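Local coordinates for UDP-N-acetylglucosamine 2-epimerase (Methanocaldococcus jannaschii, PDB 4NES), which probably catalyses the reversible epimerisation at C-2 that interconverts UDP-N-acetylglucosamine and UDP-N-acetylmannosamine, at residues 91-96 with 114-119; 171-176 with 351-356; 311-316 with 346-351. All blocks are in the same frame, centred on the assembly; numbering follows the deposited sequence.

Contact 1: 91-96 with 114-119; sequences VVQGDT and AHVEAG. With UD1 (uridine-diphosphate-N-acetylglucosamine), chain B.
Val91, Val92 and Gln93 pair with Ala114, His115 and Val116 as the two parallel strands of a right-handed beta-alpha-beta crossover, connected through helix 97-108. The unit belongs to the Rossmann-like N-terminal domain of a GT-B fold. Val92 sits in the middle of the ladder. Val92 N donates to Ala114 O at 3.0 Å, and Val92 O accepts from Val116 N at 2.9 Å. One step on, Gly94 N donates to Val116 O at 3.0 Å, just past the end of the strand.

Val91 and Val116 share a face of the sheet, where Val91 CG1 meets Val116 CG2 at 3.8 Å. Gln93 lies on the same face, and its CG rests against a methyl of Val116. Helix 10-23 covers this side.

His115 is on the opposite face. With CG anti to its backbone N (chi1 -171°), the His115 ring crosses Val92 at about a right angle, and its NE2 edge reaches Gly94. His115 NE2 donates to Gly94 O at 2.7 Å. The bond lies 8° out of the ring plane and meets an in-plane lone pair of the carbonyl, with a C=O...N angle of 136°. ND1 is hydrogen-bonded to Asp137.

At the C-terminal ends of the strands, the ends of Gln93 and Glu117 come near each other with amide and carboxylate planes nearly perpendicular. A water accepts from Gln93 NE2 at 3.0 Å and donates to Glu117 OE1 at 2.8 Å. Glu117 OE2 has its own salt bridge to Lys15. Thr96, at the N-cap of the crossover helix, approaches the substrate, with its CA 3.3 Å from O7' of the UDP-GlcNAc.

Bonds at both nitrogens fix the rotation of the His115 ring. They tie the loop at Gly94, which leads to the substrate pocket, to the neighbouring strand and to helix 128-138.

Contact 2: 171-176 with 351-356; sequences IVDATL and GKSGER
Asp173 makes the direct hydrogen bonds of this contact. Its carboxylate meets two backbone amides at the start of helix 353-363. Gly354 N donates to OD2 of Asp173 at 2.8 Å in a nearly straight bond. Ser353 N donates to OD1 of Asp173 at 3.2 Å and is more bent. Both amides come from the syn side, 16° out of the carboxylate plane at OD1 and 22° at OD2. Asp173 CG is anti to its own carbonyl carbon (chi1 -51°), which carries the group out from helix 170-183 to the other helix end.

A water adds a third link. It donates to Asp173 OD2 at 2.7 Å and accepts from Glu355 N at 3.0 Å. Three successive amides of the first turn thus face one carboxylate, two directly and one through water. The negative charge of Asp173 would be favoured at this positive end of the helix dipole. The hydroxyl of Ser353 points to another partner, the backbone O of Val167.

Close packing without hydrogen bonds brings in Gly351. Its carbonyl lies beside the carboxylate, with Asp173 OD1 3.0 Å from Gly351 C. Val172 packs from the same helix, its CG1 3.6 Å from Gly351 N. Gly351 has positive phi and no side chain, and the chain passes close to Val172 and Asp173 here. Lys352 follows as the N-cap residue of helix 353-363, its side chain turned away.

Helix 170-183 comes directly after the last strand of the N-terminal sheet, and Asp173 also touches Pro18 of helix 10-23. In GT-B enzymes the C-terminal helix commonly crosses back to the N-terminal domain. A carboxylate receiving the first turn of helix 353-363 is consistent with that return.

Contact 3: 311-316 with 346-351; sequences RPETVE and NPFGNG
The ring of Phe348 carries Pro347 on one face and meets Thr314 and Glu313 at its edge. Pro347 CG stands 3.7 Å above the plane of the Phe348 ring, over its centre, so the two consecutive residues form a compact unit. Thr314 CG2 comes in the ring plane and reaches Phe348 CZ at 3.8 Å. Glu313 OE1 lies near the plane at the same end of the ring, 3.5 Å from Phe348 CE1. The carboxylate and ring planes are 77° apart. An oxygen beside the C-H edge suits the weakly positive rim of an aromatic ring. Arg311 CB is farther off, 4.2 Å from Phe348 CZ.

Glu313 folds to do this. Its chain bends at chi2 (80°), bringing the carboxylate to the CE1-CZ edge of the Phe348 ring. Nearer the backbone, Glu313 CB lies 3.9 Å from Pro347 CG.

The short helix 313-316 follows strand 302-304 of the second parallel sheet in this GT-B fold. The segment 346-351 is the loop that runs from helix 327-338 toward the C-terminal helix 353-363. Phe348 also touches Thr147 and Val172, and its backbone is hydrogen-bonded to Asn169, so the ring lies where elements of the two domains meet.

On the helix side, the turn is closed by two bonds to one carbonyl. Thr314 OG1 donates to Arg311 O at 2.8 Å, and Thr314 N donates to Arg311 O at 3.2 Å. OG1 sits between its backbone N and carbonyl carbon (chi1 62°), which leaves CG2 pointing to the ring. Thr314 OG1 is also bonded to Asn320. The Arg311 side chain is about 6 Å from the bound UDP, and its guanidinium forms a salt bridge with Glu293.

Overall arrangement
All three contacts are largely buried, but they differ in chemistry. Contact 1 is regular parallel strand pairing inside the N-terminal sheet, next to the substrate pocket. Contact 2 joins a helix flank to a helix start through one carboxylate and reaches solvent at Lys352. Contact 3 relies on packing round an aromatic ring, with its direct hydrogen bonds inside 311-316. Contacts 2 and 3 share Gly351, and Val172 of contact 2 packs on the loop 346-351. Contact 1 meets contact 3 through a long, weak ion pair between Glu117 and Arg311. Contacts 1 and 2 do not touch, their nearest atoms being about 6 Å apart.

Contact 1: 91-96 with 114-119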
loop_
_atom_site.group_PDB
_atom_site.type_symbol
_atom_site.label_atom_id
_atom_site.label_comp_id
_atom_site.label_asym_id
_atom_site.label_seq_id
_atom_site.Cartn_x
_atom_site.Cartn_y
_atom_site.Cartn_z
ATOM N N VAL A 91 4.894 11.548 10.660
ATOM C CA VAL A 91 6.233 11.308 10.137
ATOM C C VAL A 91 6.594 9.840 10.334
ATOM O O VAL A 91 6.468 9.311 11.443
ATOM C CB VAL A 91 7.279 12.188 10.852
ATOM C CG1 VAL A 91 8.679 11.803 10.434
ATOM C CG2 VAL A 91 7.045 13.660 10.537
ATOM N N VAL A 92 7.022 9.182 9.253
ATOM C CA VAL A 92 7.526 7.812 9.321
ATOM C C VAL A 92 8.850 7.735 8.587
ATOM O O VAL A 92 9.072 8.455 7.609
ATOM C CB VAL A 92 6.534 6.792 8.736
ATOM C CG1 VAL A 92 5.336 6.632 9.669
ATOM C CG2 VAL A 92 6.112 7.189 7.325
ATOM N N GLN A 93 9.733 6.860 9.062
ATOM C CA GLN A 93 11.085 6.774 8.518
ATOM C C GLN A 93 11.375 5.393 7.999
ATOM O O GLN A 93 11.344 4.430 8.750
ATOM C CB GLN A 93 12.129 7.104 9.599
ATOM C CG GLN A 93 13.588 7.230 9.094
ATOM C CD GLN A 93 14.255 5.900 8.769
ATOM O OE1 GLN A 93 14.236 4.966 9.565
ATOM N NE2 GLN A 93 14.842 5.815 7.588
ATOM N N GLY A 94 11.692 5.307 6.718
ATOM C CA GLY A 94 12.233 4.074 6.169
ATOM C C GLY A 94 11.225 3.106 5.568
ATOM O O GLY A 94 10.363 3.476 4.759
ATOM N N ASP A 95 11.345 1.841 5.954
ATOM C CA ASP A 95 10.699 0.787 5.181
ATOM C C ASP A 95 10.241 -0.440 5.984
ATOM O O ASP A 95 10.070 -1.532 5.426
ATOM C CB ASP A 95 11.638 0.361 4.052
ATOM C CG ASP A 95 12.997 -0.053 4.560
ATOM O OD1 ASP A 95 13.117 -0.383 5.758
ATOM O OD2 ASP A 95 13.959 -0.041 3.767
ATOM N N THR A 96 10.011 -0.275 7.275
ATOM C CA THR A 96 9.555 -1.384 8.105
ATOM C C THR A 96 8.039 -1.505 8.022
ATOM O O THR A 96 7.367 -0.629 7.475
ATOM C CB THR A 96 9.970 -1.175 9.568
ATOM O OG1 THR A 96 9.273 -0.034 10.084
ATOM C CG2 THR A 96 11.474 -0.933 9.667
ATOM N N ALA A 114 4.549 12.365 5.999
ATOM C CA ALA A 114 5.903 12.754 5.628
ATOM C C ALA A 114 6.809 11.540 5.746
ATOM O O ALA A 114 6.955 10.972 6.825
ATOM C CB ALA A 114 6.399 13.867 6.535
ATOM N N HIS A 115 7.396 11.133 4.628
ATOM C CA HIS A 115 8.228 9.942 4.579
ATOM C C HIS A 115 9.697 10.322 4.522
ATOM O O HIS A 115 10.174 10.879 3.526
ATOM C CB HIS A 115 7.867 9.083 3.365
ATOM C CG HIS A 115 8.527 7.748 3.365
ATOM N ND1 HIS A 115 8.710 7.012 2.208
ATOM C CD2 HIS A 115 9.027 6.988 4.370
ATOM C CE1 HIS A 115 9.304 5.874 2.502
ATOM N NE2 HIS A 115 9.513 5.834 3.812
ATOM N N VAL A 116 10.404 9.998 5.598
ATOM C CA VAL A 116 11.832 10.248 5.701
ATOM C C VAL A 116 12.560 9.051 5.101
ATOM O O VAL A 116 12.249 7.907 5.437
ATOM C CB VAL A 116 12.228 10.446 7.172
ATOM C CG1 VAL A 116 13.737 10.685 7.319
ATOM C CG2 VAL A 116 11.442 11.604 7.783
ATOM N N GLU A 117 13.495 9.323 4.194
ATOM C CA GLU A 117 14.231 8.305 3.432
ATOM C C GLU A 117 13.324 7.689 2.361
ATOM O O GLU A 117 13.126 6.472 2.288
ATOM C CB GLU A 117 14.888 7.253 4.335
ATOM C CG GLU A 117 16.016 6.484 3.667
ATOM C CD GLU A 117 16.540 5.366 4.544
ATOM O OE1 GLU A 117 15.866 4.315 4.670
ATOM O OE2 GLU A 117 17.631 5.549 5.114
ATOM N N ALA A 118 12.787 8.567 1.522
ATOM C CA ALA A 118 11.872 8.219 0.454
ATOM C C ALA A 118 12.630 7.937 -0.842
ATOM O O ALA A 118 13.658 8.532 -1.105
ATOM C CB ALA A 118 10.896 9.371 0.254
ATOM N N GLY A 119 12.100 7.032 -1.654
ATOM C CA GLY A 119 12.584 6.865 -3.009
ATOM C C GLY A 119 13.693 5.852 -3.198
ATOM O O GLY A 119 14.141 5.633 -4.322
HETATM C "C1'" UD1 B . 12.624 -5.497 11.030
HETATM C "C2'" UD1 B . 12.329 -4.872 9.701
HETATM C "C3'" UD1 B . 13.539 -4.683 8.922
HETATM C "C4'" UD1 B . 14.588 -3.951 9.642
HETATM C "C5'" UD1 B . 14.814 -4.555 11.005
HETATM C "C6'" UD1 B . 15.717 -3.735 11.848
HETATM C "C7'" UD1 B . 10.013 -5.478 8.780
HETATM C "C8'" UD1 B . 9.209 -6.445 7.963
HETATM N "N2'" UD1 B . 11.423 -5.756 8.924
HETATM O "O1'" UD1 B . 13.153 -6.758 10.827
HETATM O "O3'" UD1 B . 13.217 -3.991 7.702
HETATM O "O4'" UD1 B . 15.806 -3.962 8.914
HETATM O "O5'" UD1 B . 13.590 -4.658 11.724
HETATM O "O6'" UD1 B . 16.490 -4.455 12.735
HETATM O "O7'" UD1 B . 9.481 -4.497 9.305
HETATM N N1 UD1 B . 12.968 -10.056 17.763
HETATM C C2 UD1 B . 13.303 -10.047 19.054
HETATM N N3 UD1 B . 13.283 -8.911 19.749
HETATM C C4 UD1 B . 12.913 -7.757 19.179
HETATM C C5 UD1 B . 12.560 -7.729 17.838
HETATM C C6 UD1 B . 12.599 -8.918 17.127
HETATM O O2 UD1 B . 13.643 -11.073 19.611
HETATM O O4 UD1 B . 12.897 -6.605 19.911
HETATM C C1B UD1 B . 13.002 -11.307 16.969
HETATM C C2B UD1 B . 11.778 -12.126 17.058
HETATM O "O2'" UD1 B . 12.120 -13.489 17.011
HETATM C C3B UD1 B . 11.045 -11.759 15.868
HETATM C C4B UD1 B . 12.135 -11.584 14.876
HETATM O O4B UD1 B . 13.224 -11.025 15.585
HETATM O O3B UD1 B . 10.082 -12.698 15.457
HETATM C C5B UD1 B . 11.760 -10.678 13.759
HETATM O O5B UD1 B . 11.249 -9.428 14.147
HETATM P PA UD1 B . 10.585 -8.493 13.102
HETATM O O1A UD1 B . 9.405 -9.198 12.508
HETATM O O2A UD1 B . 10.207 -7.215 13.778
HETATM O O3A UD1 B . 11.589 -8.265 11.924
HETATM P PB UD1 B . 13.132 -7.862 11.952
HETATM O O1B UD1 B . 13.912 -9.029 11.441
HETATM O O2B UD1 B . 13.527 -7.315 13.296
HETATM O O HOH W 1 15.972 3.076 7.182
#

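Contact 2: 171-176 with 351-356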
loop_
_atom_site.group_PDB
_atom_site.type_symbol
_atom_site.label_atom_id
_atom_site.label_comp_id
_atom_site.label_asym_id
_atom_site.label_seq_id
_atom_site.Cartn_x
_atom_site.Cartn_y
_atom_site.Cartn_z
ATOM N N ILE A 171 21.010 9.763 8.554
ATOM C CA ILE A 171 22.050 8.939 9.148
ATOM C C ILE A 171 23.387 9.682 9.176
ATOM O O ILE A 171 24.212 9.440 10.068
ATOM C CB ILE A 171 22.186 7.572 8.441
ATOM C CG1 ILE A 171 22.943 6.592 9.328
ATOM C CG2 ILE A 171 22.842 7.718 7.070
ATOM C CD1 ILE A 171 22.235 6.298 10.624
ATOM N N VAL A 172 23.607 10.611 8.242
ATOM C CA VAL A 172 24.808 11.441 8.311
ATOM C C VAL A 172 24.782 12.292 9.577
ATOM O O VAL A 172 25.766 12.322 10.315
ATOM C CB VAL A 172 24.988 12.348 7.073
ATOM C CG1 VAL A 172 26.291 13.153 7.185
ATOM C CG2 VAL A 172 25.002 11.523 5.815
ATOM N N ASP A 173 23.665 12.976 9.827
ATOM C CA ASP A 173 23.505 13.746 11.063
ATOM C C ASP A 173 23.808 12.873 12.275
ATOM O O ASP A 173 24.539 13.272 13.176
ATOM C CB ASP A 173 22.057 14.218 11.287
ATOM C CG ASP A 173 21.424 14.932 10.098
ATOM O OD1 ASP A 173 21.760 14.677 8.929
ATOM O OD2 ASP A 173 20.496 15.730 10.364
ATOM N N ALA A 174 23.204 11.688 12.319
ATOM C CA ALA A 174 23.323 10.813 13.481
ATOM C C ALA A 174 24.766 10.359 13.698
ATOM O O ALA A 174 25.284 10.388 14.825
ATOM C CB ALA A 174 22.405 9.615 13.345
ATOM N N THR A 175 25.419 9.961 12.616
ATOM C CA THR A 175 26.784 9.470 12.708
ATOM C C THR A 175 27.687 10.638 13.108
ATOM O O THR A 175 28.628 10.467 13.892
ATOM C CB THR A 175 27.232 8.804 11.378
ATOM O OG1 THR A 175 26.240 7.858 10.956
ATOM C CG2 THR A 175 28.543 8.077 11.555
ATOM N N LEU A 176 27.359 11.832 12.617
ATOM C CA LEU A 176 28.096 13.060 12.921
ATOM C C LEU A 176 27.771 13.684 14.287
ATOM O O LEU A 176 28.615 14.398 14.844
ATOM C CB LEU A 176 27.874 14.100 11.817
ATOM C CG LEU A 176 28.877 14.195 10.663
ATOM C CD1 LEU A 176 30.051 15.082 11.075
ATOM C CD2 LEU A 176 29.367 12.825 10.211
ATOM N N GLY A 351 24.854 16.402 6.782
ATOM C CA GLY A 351 24.531 16.128 8.173
ATOM C C GLY A 351 23.593 17.092 8.862
ATOM O O GLY A 351 23.531 17.130 10.096
ATOM N N LYS A 352 22.851 17.859 8.072
ATOM C CA LYS A 352 21.845 18.760 8.608
ATOM C C LYS A 352 20.477 18.441 8.021
ATOM O O LYS A 352 19.605 19.298 7.925
ATOM C CB LYS A 352 22.236 20.221 8.355
ATOM C CG LYS A 352 23.535 20.621 9.050
ATOM C CD LYS A 352 23.866 22.084 8.825
ATOM C CE LYS A 352 25.243 22.437 9.386
ATOM N NZ LYS A 352 25.270 22.510 10.874
ATOM N N SER A 353 20.285 17.182 7.656
ATOM C CA SER A 353 19.028 16.735 7.064
ATOM C C SER A 353 17.848 16.846 8.022
ATOM O O SER A 353 16.744 17.196 7.611
ATOM C CB SER A 353 19.175 15.297 6.590
ATOM O OG SER A 353 20.219 15.213 5.642
ATOM N N GLY A 354 18.068 16.517 9.291
ATOM C CA GLY A 354 17.005 16.611 10.280
ATOM C C GLY A 354 16.461 18.022 10.389
ATOM O O GLY A 354 15.252 18.230 10.381
ATOM N N GLU A 355 17.353 18.999 10.473
ATOM C CA GLU A 355 16.925 20.387 10.570
ATOM C C GLU A 355 16.185 20.820 9.309
ATOM O O GLU A 355 15.185 21.530 9.397
ATOM C CB GLU A 355 18.122 21.293 10.867
ATOM C CG GLU A 355 18.629 21.198 12.315
ATOM C CD GLU A 355 17.803 21.996 13.310
ATOM O OE1 GLU A 355 16.803 22.629 12.907
ATOM O OE2 GLU A 355 18.171 22.005 14.505
ATOM N N ARG A 356 16.660 20.383 8.145
ATOM C CA ARG A 356 16.017 20.769 6.885
ATOM C C ARG A 356 14.606 20.189 6.781
ATOM O O ARG A 356 13.672 20.875 6.365
ATOM C CB ARG A 356 16.861 20.344 5.686
ATOM C CG ARG A 356 16.171 20.519 4.337
ATOM C CD ARG A 356 16.484 21.850 3.668
ATOM N NE ARG A 356 16.140 21.802 2.247
ATOM C CZ ARG A 356 15.053 22.336 1.706
ATOM N NH1 ARG A 356 14.197 22.991 2.460
ATOM N NH2 ARG A 356 14.832 22.203 0.401
HETATM O O HOH W 2 19.994 18.121 11.585
#

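Contact 3: 311-316 with 346-351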
loop_
_atom_site.group_PDB
_atom_site.type_symbol
_atom_site.label_atom_id
_atom_site.label_comp_id
_atom_site.label_asym_id
_atom_site.label_seq_id
_atom_site.Cartn_x
_atom_site.Cartn_y
_atom_site.Cartn_z
ATOM N N ARG A 311 20.784 1.339 -1.777
ATOM C CA ARG A 311 21.685 2.492 -1.752
ATOM C C ARG A 311 22.850 2.259 -2.708
ATOM O O ARG A 311 23.999 2.071 -2.290
ATOM C CB ARG A 311 22.113 2.929 -0.324
ATOM C CG ARG A 311 22.469 1.826 0.661
ATOM C CD ARG A 311 21.236 1.236 1.340
ATOM N NE ARG A 311 20.568 2.155 2.268
ATOM C CZ ARG A 311 19.456 1.858 2.931
ATOM N NH1 ARG A 311 18.859 0.691 2.747
ATOM N NH2 ARG A 311 18.922 2.744 3.761
ATOM N N PRO A 312 22.555 2.283 -4.020
ATOM C CA PRO A 312 23.546 1.981 -5.048
ATOM C C PRO A 312 24.642 3.024 -5.107
ATOM O O PRO A 312 25.674 2.737 -5.694
ATOM C CB PRO A 312 22.722 2.009 -6.345
ATOM C CG PRO A 312 21.574 2.909 -6.023
ATOM C CD PRO A 312 21.237 2.571 -4.620
ATOM N N GLU A 313 24.414 4.196 -4.514
ATOM C CA GLU A 313 25.421 5.249 -4.516
ATOM C C GLU A 313 26.698 4.775 -3.807
ATOM O O GLU A 313 27.799 5.170 -4.173
ATOM C CB GLU A 313 24.866 6.539 -3.889
ATOM C CG GLU A 313 23.374 6.802 -4.212
ATOM C CD GLU A 313 22.446 5.995 -3.333
ATOM O OE1 GLU A 313 22.982 5.254 -2.499
ATOM O OE2 GLU A 313 21.174 6.102 -3.442
ATOM N N THR A 314 26.555 3.896 -2.821
ATOM C CA THR A 314 27.726 3.359 -2.124
ATOM C C THR A 314 28.584 2.490 -3.039
ATOM O O THR A 314 29.808 2.469 -2.923
ATOM C CB THR A 314 27.330 2.544 -0.894
ATOM O OG1 THR A 314 26.546 1.413 -1.302
ATOM C CG2 THR A 314 26.531 3.404 0.074
ATOM N N VAL A 315 27.944 1.759 -3.947
ATOM C CA VAL A 315 28.675 0.975 -4.924
ATOM C C VAL A 315 29.238 1.909 -5.988
ATOM O O VAL A 315 30.392 1.766 -6.395
ATOM C CB VAL A 315 27.777 -0.099 -5.577
ATOM C CG1 VAL A 315 28.533 -0.851 -6.659
ATOM C CG2 VAL A 315 27.264 -1.080 -4.521
ATOM N N GLU A 316 28.429 2.892 -6.393
ATOM C CA GLU A 316 28.797 3.851 -7.438
ATOM C C GLU A 316 30.077 4.643 -7.069
ATOM O O GLU A 316 30.946 4.836 -7.919
ATOM C CB GLU A 316 27.592 4.761 -7.830
ATOM C CG GLU A 316 26.287 3.987 -8.296
ATOM C CD GLU A 316 25.175 4.852 -8.971
ATOM O OE1 GLU A 316 25.389 5.266 -10.125
ATOM O OE2 GLU A 316 24.082 5.102 -8.366
ATOM N N ASN A 346 31.170 11.336 -0.301
ATOM C CA ASN A 346 29.953 11.005 0.449
ATOM C C ASN A 346 28.734 11.596 -0.233
ATOM O O ASN A 346 28.576 12.812 -0.318
ATOM C CB ASN A 346 29.990 11.405 1.932
ATOM C CG ASN A 346 28.669 11.078 2.664
ATOM O OD1 ASN A 346 28.269 9.900 2.808
ATOM N ND2 ASN A 346 27.997 12.125 3.132
ATOM N N PRO A 347 27.865 10.718 -0.728
ATOM C CA PRO A 347 26.689 11.074 -1.516
ATOM C C PRO A 347 25.490 11.437 -0.650
ATOM O O PRO A 347 24.465 11.845 -1.193
ATOM C CB PRO A 347 26.403 9.785 -2.282
ATOM C CG PRO A 347 26.864 8.703 -1.352
ATOM C CD PRO A 347 28.068 9.259 -0.649
ATOM N N PHE A 348 25.610 11.315 0.669
ATOM C CA PHE A 348 24.421 11.380 1.515
ATOM C C PHE A 348 24.176 12.699 2.233
ATOM O O PHE A 348 23.264 12.795 3.060
ATOM C CB PHE A 348 24.417 10.213 2.502
ATOM C CG PHE A 348 24.374 8.869 1.840
ATOM C CD1 PHE A 348 23.372 8.567 0.924
ATOM C CD2 PHE A 348 25.350 7.919 2.106
ATOM C CE1 PHE A 348 23.333 7.331 0.301
ATOM C CE2 PHE A 348 25.319 6.679 1.485
ATOM C CZ PHE A 348 24.308 6.387 0.585
ATOM N N GLY A 349 24.968 13.712 1.908
ATOM C CA GLY A 349 24.715 15.044 2.420
ATOM C C GLY A 349 25.645 15.489 3.529
ATOM O O GLY A 349 26.577 14.772 3.902
ATOM N N ASN A 350 25.371 16.667 4.072
ATOM C CA ASN A 350 26.301 17.265 5.022
ATOM C C ASN A 350 25.810 17.269 6.471
ATOM O O ASN A 350 26.310 18.020 7.302
ATOM C CB ASN A 350 26.751 18.651 4.549
ATOM C CG ASN A 350 27.714 18.571 3.373
ATOM O OD1 ASN A 350 28.669 17.793 3.390
ATOM N ND2 ASN A 350 27.464 19.367 2.349
ATOM N N GLY A 351 24.854 16.402 6.782
ATOM C CA GLY A 351 24.531 16.128 8.173
ATOM C C GLY A 351 23.593 17.092 8.862
ATOM O O GLY A 351 23.531 17.130 10.096
#